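Local atomic coordinates of BrkA translocator (Bordetella pertussis, PDB entry 3QQ2), a protein that forms the outer-membrane pore through which the passenger domain of BrkA, a protein that inhibits classical complement activation, reaches the bacterial surface. Residues 29-34 with 41-46; 67-72 with 93-98; 152-157 with 196-201. The protein carries 1 engineered substitution. One frame throughout, in Å; residues are numbered along the deposited sequence.

Contact 1 (29-34 with 41-46); sequences SERQQI and AYDQTV
Arg-31 reaches across from segment 29-34 and spreads its guanidinium beside segment 41-46. Its CB passes the Gln-44 carbonyl at the edge of contact, and CG, anti to the backbone N (chi1 -169°), comes to 3.7 Å from Gln-44 O. The chain then runs extended to NE, and its last torsion splits the two nitrogens between neighbours. NH2 lies 2.7 Å from Thr-45 OG1, which sits at the guanidinium edge in its plane. NH1 meets Asp-43 CB and forms a long salt bridge of 3.7 Å with Asp-43 OD1, the two planes turned 65° apart. The Asp-43 carboxylate also lies alongside Gln-33 CG. The two backbones form the loop end of the hairpin of strands 21-34 and 42-57 in the autotransporter barrel, with Arg-31 facing Thr-45 and Gln-33 facing Asp-43 in non-hydrogen-bonded pairs. Three hydrogen-bonded pairs alternate with these, and Gln-32 N to Gln-44 O (2.8 Å) runs nearly along the C=O axis. On the other face, which carries Glu-30, Gln-32 and Ile-34, Ile-34 lies side by side with Tyr-42, its CG1 3.8 Å from the Tyr-42 ring centroid in a CH-pi contact. Tyr-42 also takes a cation-pi contact from Arg-77. Next along, Gln-32 NE2 touches Val-46 CG2 at 3.4 Å, while Glu-30 OE1 turns to hydrogen-bond Ser-275 OG on strand 271-282.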
ATOM      1  N   SER A  29      16.473 -20.791  15.036  1.00 67.33           N
ATOM      2  CA  SER A  29      16.183 -20.608  13.629  1.00 68.20           C
ATOM      3  C   SER A  29      15.150 -21.625  13.152  1.00 69.29           C
ATOM      4  O   SER A  29      15.333 -22.821  13.302  1.00 69.97           O
ATOM      5  CB  SER A  29      17.462 -20.763  12.835  1.00 68.61           C
ATOM      6  OG  SER A  29      17.172 -20.827  11.463  1.00 70.73           O
ATOM      7  N   GLU A  30      14.067 -21.158  12.558  1.00 70.07           N
ATOM      8  CA  GLU A  30      12.972 -22.052  12.222  1.00 71.49           C
ATOM      9  C   GLU A  30      12.426 -21.734  10.854  1.00 73.25           C
ATOM     10  O   GLU A  30      12.079 -20.588  10.610  1.00 73.55           O
ATOM     11  CB  GLU A  30      11.878 -21.882  13.266  1.00 70.37           C
ATOM     12  CG  GLU A  30      10.581 -22.524  12.926  1.00 72.73           C
ATOM     13  CD  GLU A  30       9.688 -22.653  14.130  1.00 74.95           C
ATOM     14  OE1 GLU A  30       9.975 -23.519  14.998  1.00 74.36           O
ATOM     15  OE2 GLU A  30       8.688 -21.892  14.201  1.00 76.75           O
ATOM     16  N   ARG A  31      12.340 -22.718   9.961  1.00 75.44           N
ATOM     17  CA  ARG A  31      11.713 -22.469   8.654  1.00 78.04           C
ATOM     18  C   ARG A  31      10.242 -22.836   8.598  1.00 79.70           C
ATOM     19  O   ARG A  31       9.867 -24.002   8.746  1.00 80.54           O
ATOM     20  CB  ARG A  31      12.450 -23.122   7.482  1.00 79.57           C
ATOM     21  CG  ARG A  31      11.922 -22.626   6.134  1.00 81.12           C
ATOM     22  CD  ARG A  31      12.655 -23.250   4.958  1.00 84.52           C
ATOM     23  NE  ARG A  31      12.177 -22.734   3.681  1.00 86.61           N
ATOM     24  CZ  ARG A  31      12.353 -21.478   3.274  1.00 87.90           C
ATOM     25  NH1 ARG A  31      11.883 -21.079   2.094  1.00 90.06           N
ATOM     26  NH2 ARG A  31      12.992 -20.606   4.050  1.00 85.88           N
ATOM     27  N   GLN A  32       9.410 -21.837   8.336  1.00 80.75           N
ATOM     28  CA  GLN A  32       7.993 -22.092   8.173  1.00 82.60           C
ATOM     29  C   GLN A  32       7.636 -22.099   6.711  1.00 85.44           C
ATOM     30  O   GLN A  32       8.088 -21.241   5.957  1.00 85.98           O
ATOM     31  CB  GLN A  32       7.175 -21.081   8.964  1.00 81.32           C
ATOM     32  CG  GLN A  32       7.322 -21.330  10.460  1.00 80.36           C
ATOM     33  CD  GLN A  32       7.031 -20.129  11.333  1.00 79.89           C
ATOM     34  OE1 GLN A  32       5.892 -19.642  11.401  1.00 80.78           O
ATOM     35  NE2 GLN A  32       8.056 -19.665  12.045  1.00 77.90           N
ATOM     36  N   GLN A  33       6.883 -23.125   6.315  1.00 88.08           N
ATOM     37  CA  GLN A  33       6.190 -23.168   5.029  1.00 91.14           C
ATOM     38  C   GLN A  33       4.716 -23.045   5.348  1.00 92.51           C
ATOM     39  O   GLN A  33       4.052 -24.038   5.644  1.00 93.49           O
ATOM     40  CB  GLN A  33       6.415 -24.490   4.304  1.00 92.85           C
ATOM     41  CG  GLN A  33       7.846 -24.823   3.972  1.00 92.99           C
ATOM     42  CD  GLN A  33       7.994 -26.236   3.442  1.00 95.61           C
ATOM     43  OE1 GLN A  33       7.582 -27.215   4.078  1.00 95.67           O
ATOM     44  NE2 GLN A  33       8.589 -26.349   2.268  1.00 98.64           N
ATOM     45  N   ILE A  34       4.217 -21.815   5.335  1.00 92.99           N
ATOM     46  CA  ILE A  34       2.798 -21.575   5.551  1.00 94.60           C
ATOM     47  C   ILE A  34       2.092 -21.482   4.195  1.00 97.73           C
ATOM     48  O   ILE A  34       2.596 -20.881   3.245  1.00 97.96           O
ATOM     49  CB  ILE A  34       2.531 -20.427   6.592  1.00 92.96           C
ATOM     50  CG1 ILE A  34       1.487 -19.410   6.111  1.00 94.68           C
ATOM     51  CG2 ILE A  34       3.831 -19.748   7.010  1.00 90.72           C
ATOM     52  CD1 ILE A  34       0.041 -19.803   6.456  1.00 97.38           C
ATOM     53  N   ALA A  41       0.072 -18.454   0.652  1.00 97.25           N
ATOM     54  CA  ALA A  41       1.311 -19.208   0.570  1.00 96.37           C
ATOM     55  C   ALA A  41       2.537 -18.307   0.683  1.00 94.30           C
ATOM     56  O   ALA A  41       2.772 -17.437  -0.157  1.00 95.12           O
ATOM     57  CB  ALA A  41       1.364 -20.049  -0.715  1.00 99.07           C
ATOM     58  N   TYR A  42       3.295 -18.520   1.750  1.00 91.76           N
ATOM     59  CA  TYR A  42       4.617 -17.932   1.900  1.00 90.21           C
ATOM     60  C   TYR A  42       5.511 -18.803   2.769  1.00 88.15           C
ATOM     61  O   TYR A  42       5.035 -19.480   3.684  1.00 87.61           O
ATOM     62  CB  TYR A  42       4.555 -16.514   2.469  1.00 88.85           C
ATOM     63  CG  TYR A  42       3.900 -16.375   3.821  1.00 88.43           C
ATOM     64  CD1 TYR A  42       2.545 -16.095   3.934  1.00 91.54           C
ATOM     65  CD2 TYR A  42       4.640 -16.488   4.985  1.00 88.29           C
ATOM     66  CE1 TYR A  42       1.941 -15.950   5.172  1.00 91.31           C
ATOM     67  CE2 TYR A  42       4.049 -16.338   6.227  1.00 88.72           C
ATOM     68  CZ  TYR A  42       2.699 -16.073   6.309  1.00 90.25           C
ATOM     69  OH  TYR A  42       2.114 -15.926   7.543  1.00 91.73           O
ATOM     70  N   ASP A  43       6.803 -18.793   2.464  1.00 87.16           N
ATOM     71  CA  ASP A  43       7.787 -19.467   3.288  1.00 84.89           C
ATOM     72  C   ASP A  43       8.644 -18.429   3.981  1.00 82.03           C
ATOM     73  O   ASP A  43       9.188 -17.537   3.334  1.00 82.52           O
ATOM     74  CB  ASP A  43       8.663 -20.369   2.433  1.00 86.45           C
ATOM     75  CG  ASP A  43       7.901 -21.546   1.862  1.00 90.38           C
ATOM     76  OD1 ASP A  43       8.545 -22.584   1.562  1.00 92.99           O
ATOM     77  OD2 ASP A  43       6.660 -21.444   1.717  1.00 92.98           O
ATOM     78  N   GLN A  44       8.768 -18.526   5.291  1.00 78.84           N
ATOM     79  CA  GLN A  44       9.683 -17.647   5.952  1.00 76.54           C
ATOM     80  C   GLN A  44      10.681 -18.393   6.797  1.00 74.96           C
ATOM     81  O   GLN A  44      10.399 -19.478   7.318  1.00 74.51           O
ATOM     82  CB  GLN A  44       8.933 -16.631   6.795  1.00 75.70           C
ATOM     83  CG  GLN A  44       8.091 -17.253   7.884  1.00 76.29           C
ATOM     84  CD  GLN A  44       7.263 -16.254   8.657  1.00 75.83           C
ATOM     85  OE1 GLN A  44       6.883 -15.201   8.131  1.00 76.83           O
ATOM     86  NE2 GLN A  44       6.951 -16.592   9.912  1.00 74.05           N
ATOM     87  N   THR A  45      11.862 -17.798   6.911  1.00 74.09           N
ATOM     88  CA  THR A  45      12.873 -18.246   7.846  1.00 72.59           C
ATOM     89  C   THR A  45      12.971 -17.218   8.950  1.00 70.90           C
ATOM     90  O   THR A  45      13.320 -16.071   8.686  1.00 70.71           O
ATOM     91  CB  THR A  45      14.241 -18.389   7.186  1.00 73.00           C
ATOM     92  OG1 THR A  45      14.141 -19.273   6.071  1.00 75.26           O
ATOM     93  CG2 THR A  45      15.219 -18.968   8.161  1.00 71.90           C
ATOM     94  N   VAL A  46      12.658 -17.648  10.176  1.00 69.98           N
ATOM     95  CA  VAL A  46      12.748 -16.832  11.389  1.00 68.69           C
ATOM     96  C   VAL A  46      14.005 -17.189  12.181  1.00 68.14           C
ATOM     97  O   VAL A  46      14.115 -18.330  12.661  1.00 68.63           O
ATOM     98  CB  VAL A  46      11.582 -17.129  12.311  1.00 67.72           C
ATOM     99  CG1 VAL A  46      11.434 -16.027  13.312  1.00 67.06           C
ATOM    100  CG2 VAL A  46      10.337 -17.258  11.520  1.00 69.81           C
TER

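Contact 2 (67-72 with 93-98); sequences GGLLGY and GGYAAY
Glycines bring segments 67-72 and 93-98 together along half their length: Gly-67 pairs with Tyr-95, Gly-68 with Gly-94 and Leu-69 with Gly-93. The tight part lies on the face carrying Leu-69 and Tyr-95. Tyr-95 CG sits between its own backbone N and carbonyl carbon (chi1 66°), the crowded position, which lays the ring over the bare main chain of Gly-67; Gly-67 O stands 3.9 Å above the ring plane, displaced toward the rim. Leu-69 takes the same first torsion (51°) and fits in beside the ring. Its CD2 meets the ring edge, 3.6 Å from Tyr-95 CD1, while CD1 rests against Gly-93 CA, also at 3.6 Å. An aromatic side chain folded over a cross-strand glycine is the packing called aromatic rescue of glycine, and here it joins neighbouring strands 62-78 and 86-100 of the transmembrane beta barrel. The phenol end of Tyr-95 reaches on to Asp-54 OD1 and Trp-24 NE1, hydrogen-bonding both, so the ring is tied at its tip as well as packed along its face. The opposite face is bare by comparison: Gly-68 and Gly-94 form a non-hydrogen-bonded pair, their CA atoms 4.1 Å apart, with no side chain from either. Four main-chain hydrogen bonds flank that pair; the straightest, Tyr-95 N to Gly-67 O, is 2.8 Å long. The strands run antiparallel at 144°; past the three pairs each segment runs beyond the end of the other, and Gly-71 pairs on with His-91. Leu-70, on the surface, touches Leu-90 instead of segment 93-98.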
ATOM      1  N   GLY A  67      14.394 -12.143  36.355  1.00 60.32           N
ATOM      2  CA  GLY A  67      15.430 -11.501  35.541  1.00 59.02           C
ATOM      3  C   GLY A  67      14.970 -10.923  34.211  1.00 57.53           C
ATOM      4  O   GLY A  67      13.775 -10.766  33.980  1.00 57.89           O
ATOM      5  N   GLY A  68      15.913 -10.626  33.326  1.00 55.96           N
ATOM      6  CA  GLY A  68      15.591  -9.931  32.102  1.00 55.15           C
ATOM      7  C   GLY A  68      16.433 -10.351  30.914  1.00 54.81           C
ATOM      8  O   GLY A  68      17.360 -11.153  31.056  1.00 54.27           O
ATOM      9  N   LEU A  69      16.116  -9.787  29.745  1.00 54.72           N
ATOM     10  CA  LEU A  69      16.727 -10.201  28.491  1.00 54.50           C
ATOM     11  C   LEU A  69      16.672  -9.170  27.365  1.00 55.16           C
ATOM     12  O   LEU A  69      15.910  -8.221  27.412  1.00 55.41           O
ATOM     13  CB  LEU A  69      16.104 -11.509  28.017  1.00 54.11           C
ATOM     14  CG  LEU A  69      14.595 -11.673  27.917  1.00 53.47           C
ATOM     15  CD1 LEU A  69      14.113 -11.178  26.580  1.00 53.07           C
ATOM     16  CD2 LEU A  69      14.294 -13.140  28.059  1.00 52.54           C
ATOM     17  N   LEU A  70      17.493  -9.410  26.350  1.00 55.91           N
ATOM     18  CA  LEU A  70      17.707  -8.542  25.217  1.00 57.20           C
ATOM     19  C   LEU A  70      17.732  -9.468  24.040  1.00 57.71           C
ATOM     20  O   LEU A  70      18.406 -10.514  24.101  1.00 57.26           O
ATOM     21  CB  LEU A  70      19.109  -7.962  25.292  1.00 57.98           C
ATOM     22  CG  LEU A  70      19.435  -6.582  25.855  1.00 60.60           C
ATOM     23  CD1 LEU A  70      19.353  -5.511  24.747  1.00 62.86           C
ATOM     24  CD2 LEU A  70      18.543  -6.241  27.039  1.00 61.75           C
ATOM     25  N   GLY A  71      17.049  -9.089  22.959  1.00 58.71           N
ATOM     26  CA  GLY A  71      17.046  -9.921  21.759  1.00 60.06           C
ATOM     27  C   GLY A  71      17.135  -9.217  20.432  1.00 61.70           C
ATOM     28  O   GLY A  71      16.695  -8.088  20.288  1.00 62.23           O
ATOM     29  N   TYR A  72      17.746  -9.895  19.471  1.00 63.55           N
ATOM     30  CA  TYR A  72      17.591  -9.593  18.055  1.00 65.77           C
ATOM     31  C   TYR A  72      16.633 -10.611  17.486  1.00 65.90           C
ATOM     32  O   TYR A  72      16.427 -11.671  18.089  1.00 66.20           O
ATOM     33  CB  TYR A  72      18.898  -9.783  17.321  1.00 66.71           C
ATOM     34  CG  TYR A  72      18.928  -9.072  15.991  1.00 72.68           C
ATOM     35  CD1 TYR A  72      18.358  -7.789  15.846  1.00 75.86           C
ATOM     36  CD2 TYR A  72      19.560  -9.649  14.864  1.00 77.91           C
ATOM     37  CE1 TYR A  72      18.397  -7.104  14.626  1.00 77.63           C
ATOM     38  CE2 TYR A  72      19.611  -8.956  13.615  1.00 79.41           C
ATOM     39  CZ  TYR A  72      19.019  -7.688  13.524  1.00 80.31           C
ATOM     40  OH  TYR A  72      19.048  -6.979  12.343  1.00 85.01           O
ATOM     41  N   GLY A  93      13.105  -7.871  27.441  1.00 56.36           N
ATOM     42  CA  GLY A  93      12.112  -8.643  28.174  1.00 56.44           C
ATOM     43  C   GLY A  93      12.415  -8.906  29.626  1.00 56.74           C
ATOM     44  O   GLY A  93      13.548  -8.819  30.053  1.00 57.00           O
ATOM     45  N   GLY A  94      11.382  -9.248  30.378  1.00 57.21           N
ATOM     46  CA  GLY A  94      11.534  -9.601  31.774  1.00 57.83           C
ATOM     47  C   GLY A  94      10.794 -10.880  32.103  1.00 58.14           C
ATOM     48  O   GLY A  94       9.717 -11.152  31.565  1.00 58.14           O
ATOM     49  N   TYR A  95      11.361 -11.669  33.001  1.00 58.36           N
ATOM     50  CA  TYR A  95      10.746 -12.931  33.321  1.00 58.88           C
ATOM     51  C   TYR A  95      11.014 -13.425  34.734  1.00 60.37           C
ATOM     52  O   TYR A  95      12.028 -13.073  35.368  1.00 60.86           O
ATOM     53  CB  TYR A  95      11.218 -13.973  32.343  1.00 57.25           C
ATOM     54  CG  TYR A  95      12.664 -14.252  32.476  1.00 57.79           C
ATOM     55  CD1 TYR A  95      13.567 -13.808  31.523  1.00 58.95           C
ATOM     56  CD2 TYR A  95      13.154 -14.955  33.579  1.00 59.87           C
ATOM     57  CE1 TYR A  95      14.948 -14.068  31.666  1.00 59.96           C
ATOM     58  CE2 TYR A  95      14.510 -15.217  33.735  1.00 59.73           C
ATOM     59  CZ  TYR A  95      15.395 -14.779  32.783  1.00 59.54           C
ATOM     60  OH  TYR A  95      16.718 -15.065  32.943  1.00 60.24           O
ATOM     61  N   ALA A  96      10.076 -14.249  35.202  1.00 61.23           N
ATOM     62  CA  ALA A  96      10.203 -15.021  36.422  1.00 62.38           C
ATOM     63  C   ALA A  96      10.039 -16.503  36.104  1.00 62.28           C
ATOM     64  O   ALA A  96       9.375 -16.898  35.156  1.00 61.73           O
ATOM     65  CB  ALA A  96       9.165 -14.580  37.457  1.00 63.78           C
ATOM     66  N   ALA A  97      10.658 -17.326  36.920  1.00 63.30           N
ATOM     67  CA  ALA A  97      10.574 -18.745  36.753  1.00 63.77           C
ATOM     68  C   ALA A  97      10.483 -19.289  38.154  1.00 66.03           C
ATOM     69  O   ALA A  97      11.149 -18.795  39.060  1.00 66.72           O
ATOM     70  CB  ALA A  97      11.817 -19.265  36.057  1.00 62.38           C
ATOM     71  N   TYR A  98       9.616 -20.274  38.338  1.00 67.62           N
ATOM     72  CA  TYR A  98       9.609 -21.076  39.542  1.00 69.65           C
ATOM     73  C   TYR A  98       9.986 -22.501  39.193  1.00 70.32           C
ATOM     74  O   TYR A  98       9.782 -22.961  38.073  1.00 69.70           O
ATOM     75  CB  TYR A  98       8.249 -21.027  40.212  1.00 70.73           C
ATOM     76  CG  TYR A  98       8.100 -21.981  41.382  1.00 72.74           C
ATOM     77  CD1 TYR A  98       8.730 -21.723  42.611  1.00 73.06           C
ATOM     78  CD2 TYR A  98       7.308 -23.136  41.271  1.00 72.56           C
ATOM     79  CE1 TYR A  98       8.575 -22.590  43.692  1.00 75.65           C
ATOM     80  CE2 TYR A  98       7.143 -24.007  42.346  1.00 74.25           C
ATOM     81  CZ  TYR A  98       7.781 -23.740  43.556  1.00 76.33           C
ATOM     82  OH  TYR A  98       7.629 -24.615  44.619  1.00 76.79           O
TER

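Contact 3 (152-157 with 196-201); sequences NDWFAE and FGRRIA
Three aromatic rings define this contact, each used differently. The Phe-155 ring lies flat on Gly-197, whose N stands 3.7 Å above the ring centre, while Arg-199 N comes to its edge. Phe-155 CG occupies the crowded position between backbone N and carbonyl carbon (chi1 60°), which folds the ring across the neighbouring strand as in aromatic rescue of glycine. On the opposite face of the strand pair, the indole of Trp-154 is covered on one side by the aliphatic part of Arg-198: CB lies over the ring system, and CD makes a CH-pi contact 3.6 Å from the centroid of the five-membered ring. Asn-152 CB sits at the indole edge. Phe-196 presents its edge, CE1 touching Ala-156 CB at 3.6 Å and the ring plane running toward Phe-155 O.

Past the indole, the Arg-198 chain bends so that NE gives a weak hydrogen bond of 3.1 Å to Asn-152 OD1, with the guanidinium turned 33° from the indole plane. The strand backbones are antiparallel, and Gly-197 N bonds Phe-155 O at 3.1 Å, on a lone pair in the carbonyl plane. Arg-199 N donates almost straight to Asp-153 O at 2.7 Å, carrying the pairing on past Trp-154.

Phe-155 and Arg-199 fall on a side shared with Arg-147, which makes a cation-pi contact with Phe-155. Trp-154 and Phe-196 lie on the surface, probably the outer wall of the barrel. Strand 130-149 flanks strand 154-173 through the bond of Ala-156 with Phe-148, and strand 207-221 flanks strand 186-201 through Phe-196 with Ala-212 and Ile-200 with Val-208.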
ATOM      1  N   ASN A 152      15.255 -45.961  36.535  1.00 93.48           N
ATOM      2  CA  ASN A 152      16.485 -45.874  35.717  1.00 92.11           C
ATOM      3  C   ASN A 152      16.729 -44.450  35.198  1.00 89.12           C
ATOM      4  O   ASN A 152      17.391 -44.240  34.177  1.00 88.01           O
ATOM      5  CB  ASN A 152      16.425 -46.912  34.578  1.00 93.47           C
ATOM      6  CG  ASN A 152      17.785 -47.263  34.004  1.00 94.20           C
ATOM      7  OD1 ASN A 152      18.367 -46.487  33.243  1.00 93.89           O
ATOM      8  ND2 ASN A 152      18.269 -48.468  34.316  1.00 96.21           N
ATOM      9  N   ASP A 153      16.170 -43.475  35.918  1.00 87.64           N
ATOM     10  CA  ASP A 153      16.404 -42.036  35.688  1.00 84.94           C
ATOM     11  C   ASP A 153      15.765 -41.427  34.442  1.00 82.66           C
ATOM     12  O   ASP A 153      16.054 -40.281  34.100  1.00 80.64           O
ATOM     13  CB  ASP A 153      17.903 -41.714  35.712  1.00 84.90           C
ATOM     14  CG  ASP A 153      18.618 -42.400  36.835  1.00 87.87           C
ATOM     15  OD1 ASP A 153      18.354 -42.052  38.010  1.00 89.39           O
ATOM     16  OD2 ASP A 153      19.427 -43.310  36.538  1.00 91.32           O
ATOM     17  N   TRP A 154      14.920 -42.202  33.761  1.00 82.90           N
ATOM     18  CA  TRP A 154      14.039 -41.693  32.711  1.00 80.81           C
ATOM     19  C   TRP A 154      12.968 -40.818  33.347  1.00 80.07           C
ATOM     20  O   TRP A 154      12.451 -41.134  34.415  1.00 80.93           O
ATOM     21  CB  TRP A 154      13.329 -42.844  31.987  1.00 82.03           C
ATOM     22  CG  TRP A 154      14.193 -43.770  31.198  1.00 81.01           C
ATOM     23  CD1 TRP A 154      14.852 -44.858  31.672  1.00 81.98           C
ATOM     24  CD2 TRP A 154      14.457 -43.726  29.784  1.00 78.92           C
ATOM     25  NE1 TRP A 154      15.526 -45.492  30.653  1.00 81.86           N
ATOM     26  CE2 TRP A 154      15.301 -44.820  29.482  1.00 79.36           C
ATOM     27  CE3 TRP A 154      14.062 -42.872  28.744  1.00 77.21           C
ATOM     28  CZ2 TRP A 154      15.770 -45.081  28.186  1.00 77.96           C
ATOM     29  CZ3 TRP A 154      14.526 -43.137  27.449  1.00 76.30           C
ATOM     30  CH2 TRP A 154      15.374 -44.233  27.188  1.00 76.59           C
ATOM     31  N   PHE A 155      12.611 -39.733  32.680  1.00 78.45           N
ATOM     32  CA  PHE A 155      11.546 -38.869  33.180  1.00 78.39           C
ATOM     33  C   PHE A 155      10.450 -38.675  32.156  1.00 78.56           C
ATOM     34  O   PHE A 155      10.645 -38.892  30.962  1.00 77.79           O
ATOM     35  CB  PHE A 155      12.094 -37.500  33.606  1.00 76.61           C
ATOM     36  CG  PHE A 155      12.756 -36.747  32.496  1.00 74.24           C
ATOM     37  CD1 PHE A 155      14.027 -37.085  32.070  1.00 73.92           C
ATOM     38  CD2 PHE A 155      12.103 -35.708  31.869  1.00 73.16           C
ATOM     39  CE1 PHE A 155      14.638 -36.400  31.041  1.00 73.06           C
ATOM     40  CE2 PHE A 155      12.709 -35.013  30.829  1.00 72.27           C
ATOM     41  CZ  PHE A 155      13.972 -35.363  30.411  1.00 71.85           C
ATOM     42  N   ALA A 156       9.302 -38.238  32.652  1.00 79.87           N
ATOM     43  CA  ALA A 156       8.166 -37.876  31.822  1.00 80.96           C
ATOM     44  C   ALA A 156       7.775 -36.448  32.177  1.00 80.50           C
ATOM     45  O   ALA A 156       7.827 -36.062  33.349  1.00 80.73           O
ATOM     46  CB  ALA A 156       7.011 -38.826  32.081  1.00 82.85           C
ATOM     47  N   GLU A 157       7.387 -35.655  31.184  1.00 80.50           N
ATOM     48  CA  GLU A 157       7.167 -34.240  31.462  1.00 80.20           C
ATOM     49  C   GLU A 157       6.123 -33.565  30.616  1.00 79.74           C
ATOM     50  O   GLU A 157       6.446 -33.003  29.585  1.00 78.33           O
ATOM     51  CB  GLU A 157       8.472 -33.470  31.343  1.00 78.95           C
ATOM     52  CG  GLU A 157       8.443 -32.108  32.018  1.00 80.08           C
ATOM     53  CD  GLU A 157       9.789 -31.415  31.946  1.00 81.61           C
ATOM     54  OE1 GLU A 157      10.494 -31.359  32.993  1.00 82.75           O
ATOM     55  OE2 GLU A 157      10.146 -30.957  30.832  1.00 81.15           O
ATOM     56  N   PHE A 196       9.932 -37.270  26.913  1.00 67.71           N
ATOM     57  CA  PHE A 196      10.459 -38.409  27.635  1.00 68.93           C
ATOM     58  C   PHE A 196      11.950 -38.385  27.511  1.00 69.35           C
ATOM     59  O   PHE A 196      12.468 -38.325  26.403  1.00 69.86           O
ATOM     60  CB  PHE A 196      10.014 -39.718  27.004  1.00 70.17           C
ATOM     61  CG  PHE A 196       8.601 -40.080  27.282  1.00 69.93           C
ATOM     62  CD1 PHE A 196       8.118 -40.087  28.583  1.00 68.94           C
ATOM     63  CD2 PHE A 196       7.751 -40.433  26.233  1.00 69.42           C
ATOM     64  CE1 PHE A 196       6.808 -40.434  28.847  1.00 71.28           C
ATOM     65  CE2 PHE A 196       6.439 -40.771  26.473  1.00 71.39           C
ATOM     66  CZ  PHE A 196       5.956 -40.781  27.788  1.00 72.43           C
ATOM     67  N   GLY A 197      12.663 -38.474  28.622  1.00 70.27           N
ATOM     68  CA  GLY A 197      14.105 -38.619  28.528  1.00 71.20           C
ATOM     69  C   GLY A 197      14.696 -39.481  29.615  1.00 73.50           C
ATOM     70  O   GLY A 197      13.975 -40.039  30.456  1.00 74.41           O
ATOM     71  N   ARG A 198      16.021 -39.592  29.581  1.00 74.46           N
ATOM     72  CA  ARG A 198      16.790 -40.202  30.665  1.00 76.51           C
ATOM     73  C   ARG A 198      17.825 -39.192  31.172  1.00 75.63           C
ATOM     74  O   ARG A 198      18.527 -38.552  30.375  1.00 74.54           O
ATOM     75  CB  ARG A 198      17.430 -41.534  30.218  1.00 78.13           C
ATOM     76  CG  ARG A 198      18.273 -42.253  31.279  1.00 80.67           C
ATOM     77  CD  ARG A 198      18.363 -43.743  30.989  1.00 85.14           C
ATOM     78  NE  ARG A 198      19.630 -44.365  31.388  1.00 88.90           N
ATOM     79  CZ  ARG A 198      20.686 -44.517  30.581  1.00 90.31           C
ATOM     80  NH1 ARG A 198      20.634 -44.078  29.318  1.00 89.68           N
ATOM     81  NH2 ARG A 198      21.797 -45.103  31.031  1.00 90.50           N
ATOM     82  N   ARG A 199      17.876 -39.026  32.494  1.00 76.60           N
ATOM     83  CA  ARG A 199      18.920 -38.234  33.139  1.00 76.99           C
ATOM     84  C   ARG A 199      20.129 -39.156  33.245  1.00 78.43           C
ATOM     85  O   ARG A 199      20.079 -40.162  33.949  1.00 80.16           O
ATOM     86  CB  ARG A 199      18.463 -37.771  34.526  1.00 77.38           C
ATOM     87  CG  ARG A 199      19.547 -37.101  35.374  1.00 79.56           C
ATOM     88  CD  ARG A 199      19.492 -35.574  35.311  1.00 80.98           C
ATOM     89  NE  ARG A 199      18.380 -35.024  36.097  1.00 83.95           N
ATOM     90  CZ  ARG A 199      17.815 -33.827  35.894  1.00 84.18           C
ATOM     91  NH1 ARG A 199      18.246 -33.020  34.929  1.00 83.55           N
ATOM     92  NH2 ARG A 199      16.803 -33.426  36.659  1.00 84.68           N
ATOM     93  N   ILE A 200      21.205 -38.848  32.533  1.00 77.88           N
ATOM     94  CA  ILE A 200      22.321 -39.754  32.579  1.00 79.91           C
ATOM     95  C   ILE A 200      23.701 -39.155  32.980  1.00 80.89           C
ATOM     96  O   ILE A 200      24.228 -38.220  32.342  1.00 79.98           O
ATOM     97  CB  ILE A 200      22.467 -40.441  31.208  1.00 51.43           C
ATOM     98  CG1 ILE A 200      21.259 -41.339  30.931  1.00 52.06           C
ATOM     99  CG2 ILE A 200      23.757 -41.242  31.146  1.00 53.08           C
ATOM    100  CD1 ILE A 200      21.018 -41.600  29.461  1.00 51.91           C
ATOM    101  N   ALA A 201      24.253 -39.694  34.073  1.00 83.16           N
ATOM    102  CA  ALA A 201      25.423 -39.114  34.746  1.00 84.36           C
ATOM    103  C   ALA A 201      26.747 -39.722  34.272  1.00 86.38           C
ATOM    104  O   ALA A 201      26.984 -40.902  34.462  1.00 88.55           O
ATOM    105  CB  ALA A 201      25.278 -39.217  36.274  1.00 84.71           C
TER

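All three contacts join neighbouring antiparallel strands in the wall of the autotransporter beta barrel, and they follow one another in series along the chain. Contacts 1 and 2 lie on consecutive hairpins, 21-34/42-57 and 62-78/86-100, which adjoin because strands 42-57 and 62-78 are neighbours; their centres are 25 Å apart, on opposite sides of the chain's centre, with nearest atoms about 8 Å apart. Contact 3, on strands 154-173 and 186-201, is centred 33 Å from contact 1 and 28 Å from contact 2. Contact 1 lies beside a hairpin end, contact 2 mid-strand, and contact 3 at a turn at the opposite, probably periplasmic, end. The same antiparallel pairing, repeated around and along the barrel, closes the wall of the pore the passenger crosses.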